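Local structure of acyl-CoA dehydrogenase (Slackia heliotrinireducens, 4RM7) at residues T67-F71 / E308-G312. The protein belongs to the acyl-CoA dehydrogenase family, with an alpha-helical N-terminal domain, a beta-sheet middle domain and an alpha-helical C-terminal domain. Residues are numbered along the deposited sequence.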
loop_
_atom_site.group_PDB
_atom_site.type_symbol
_atom_site.label_atom_id
_atom_site.label_comp_id
_atom_site.label_asym_id
_atom_site.label_seq_id
_atom_site.Cartn_x
_atom_site.Cartn_y
_atom_site.Cartn_z
ATOM N N THR A 67 -18.969 -19.005 -30.887
ATOM C CA THR A 67 -18.809 -18.396 -29.574
ATOM C C THR A 67 -19.688 -17.158 -29.404
ATOM O O THR A 67 -20.190 -16.595 -30.379
ATOM C CB THR A 67 -17.350 -17.985 -29.335
ATOM O OG1 THR A 67 -17.037 -16.870 -30.178
ATOM C CG2 THR A 67 -16.408 -19.132 -29.662
ATOM N N TYR A 68 -19.865 -16.732 -28.159
ATOM C CA TYR A 68 -20.446 -15.430 -27.894
ATOM C C TYR A 68 -19.430 -14.317 -28.217
ATOM O O TYR A 68 -18.244 -14.579 -28.458
ATOM C CB TYR A 68 -20.910 -15.349 -26.445
ATOM C CG TYR A 68 -22.046 -16.300 -26.158
ATOM C CD1 TYR A 68 -23.368 -15.897 -26.318
ATOM C CD2 TYR A 68 -21.804 -17.615 -25.759
ATOM C CE1 TYR A 68 -24.414 -16.767 -26.076
ATOM C CE2 TYR A 68 -22.850 -18.492 -25.513
ATOM C CZ TYR A 68 -24.150 -18.059 -25.680
ATOM O OH TYR A 68 -25.199 -18.909 -25.444
ATOM N N ASP A 69 -19.903 -13.077 -28.252
ATOM C CA ASP A 69 -19.020 -11.937 -28.443
ATOM C C ASP A 69 -18.704 -11.334 -27.071
ATOM O O ASP A 69 -19.474 -10.511 -26.547
ATOM C CB ASP A 69 -19.661 -10.897 -29.362
ATOM C CG ASP A 69 -19.877 -11.411 -30.790
ATOM O OD1 ASP A 69 -19.080 -12.259 -31.267
ATOM O OD2 ASP A 69 -20.846 -10.955 -31.446
ATOM N N LEU A 70 -17.575 -11.750 -26.498
ATOM C CA LEU A 70 -17.251 -11.453 -25.097
ATOM C C LEU A 70 -17.056 -9.955 -24.787
ATOM O O LEU A 70 -17.541 -9.469 -23.769
ATOM C CB LEU A 70 -16.000 -12.229 -24.675
ATOM C CG LEU A 70 -15.724 -12.238 -23.173
ATOM C CD1 LEU A 70 -16.892 -12.781 -22.398
ATOM C CD2 LEU A 70 -14.537 -13.076 -22.877
ATOM N N PHE A 71 -16.348 -9.231 -25.650
ATOM C CA PHE A 71 -16.184 -7.797 -25.457
ATOM C C PHE A 71 -17.550 -7.122 -25.402
ATOM O O PHE A 71 -17.785 -6.269 -24.548
ATOM C CB PHE A 71 -15.334 -7.179 -26.564
ATOM C CG PHE A 71 -15.065 -5.714 -26.373
ATOM C CD1 PHE A 71 -14.557 -5.238 -25.169
ATOM C CD2 PHE A 71 -15.310 -4.802 -27.391
ATOM C CE1 PHE A 71 -14.299 -3.866 -24.979
ATOM C CE2 PHE A 71 -15.061 -3.421 -27.211
ATOM C CZ PHE A 71 -14.550 -2.959 -26.007
ATOM N N GLU A 308 -9.056 -10.375 -26.470
ATOM C CA GLU A 308 -8.263 -11.584 -26.769
ATOM C C GLU A 308 -9.137 -12.769 -27.158
ATOM O O GLU A 308 -8.870 -13.440 -28.147
ATOM C CB GLU A 308 -7.403 -12.002 -25.578
ATOM C CG GLU A 308 -5.994 -11.474 -25.585
ATOM C CD GLU A 308 -5.183 -11.983 -24.396
ATOM O OE1 GLU A 308 -5.749 -12.688 -23.538
ATOM O OE2 GLU A 308 -3.970 -11.695 -24.327
ATOM N N TYR A 309 -10.169 -13.046 -26.370
ATOM C CA TYR A 309 -11.066 -14.139 -26.710
ATOM C C TYR A 309 -11.618 -13.956 -28.104
ATOM O O TYR A 309 -11.626 -14.880 -28.901
ATOM C CB TYR A 309 -12.225 -14.234 -25.734
ATOM C CG TYR A 309 -11.956 -15.062 -24.513
ATOM C CD1 TYR A 309 -12.005 -16.457 -24.559
ATOM C CD2 TYR A 309 -11.670 -14.447 -23.300
ATOM C CE1 TYR A 309 -11.764 -17.206 -23.419
ATOM C CE2 TYR A 309 -11.453 -15.183 -22.150
ATOM C CZ TYR A 309 -11.498 -16.553 -22.213
ATOM O OH TYR A 309 -11.262 -17.251 -21.063
ATOM N N ASP A 310 -12.072 -12.749 -28.397
ATOM C CA ASP A 310 -12.787 -12.522 -29.637
ATOM C C ASP A 310 -11.840 -12.644 -30.829
ATOM O O ASP A 310 -12.276 -12.949 -31.929
ATOM C CB ASP A 310 -13.484 -11.159 -29.617
ATOM C CG ASP A 310 -14.590 -11.064 -28.545
ATOM O OD1 ASP A 310 -15.106 -12.103 -28.071
ATOM O OD2 ASP A 310 -14.960 -9.930 -28.185
ATOM N N ARG A 311 -10.545 -12.428 -30.599
ATOM C CA ARG A 311 -9.533 -12.690 -31.622
ATOM C C ARG A 311 -9.162 -14.168 -31.746
ATOM O O ARG A 311 -8.458 -14.543 -32.667
ATOM C CB ARG A 311 -8.238 -11.935 -31.336
ATOM C CG ARG A 311 -8.283 -10.468 -31.503
ATOM C CD ARG A 311 -6.866 -9.899 -31.495
ATOM N NE ARG A 311 -6.130 -9.991 -30.226
ATOM C CZ ARG A 311 -6.221 -9.097 -29.239
ATOM N NH1 ARG A 311 -7.057 -8.066 -29.342
ATOM N NH2 ARG A 311 -5.495 -9.244 -28.140
ATOM N N GLY A 312 -9.581 -14.991 -30.795
ATOM C CA GLY A 312 -9.154 -16.382 -30.757
ATOM C C GLY A 312 -7.742 -16.561 -30.219
ATOM O O GLY A 312 -7.062 -17.518 -30.562
#
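In the last turn of helix 282-311, Y309 points toward residues 67-71, and its broad ring supplies apolar surface to L70: CD2 of L70 comes within 3.2 Å of CD2 of Y309, a tight approach oblique to the ring. The same ring stacks on H314, while L70 also packs on Y244 and F248 of helix 234-270, so leucine suits this greasy niche. D310 makes the polar link. OD1 of D310 accepts a hydrogen bond from L70 N (2.9 Å) and OD2 of D310 one from F71 N (3.0 Å), a bidentate grip on two successive amides. These belong to the first turn of helix 70-84, where the NH groups lack acceptors within their own helix and the positive end of the helix dipole lies, a good setting for a short carboxylate. D69, at the N-cap position, makes no capping bond; its carboxylate is taken up by G58 N and R63, and the two amides bond instead to D310. The N-terminal and C-terminal helical domains of the acyl-CoA dehydrogenase fold are thereby joined. G312 then ends helix 282-311 in a Schellman motif, its phi of 77° easily adopted without a side chain, and N of G312 bonds to O of Y309 at 2.8 Å.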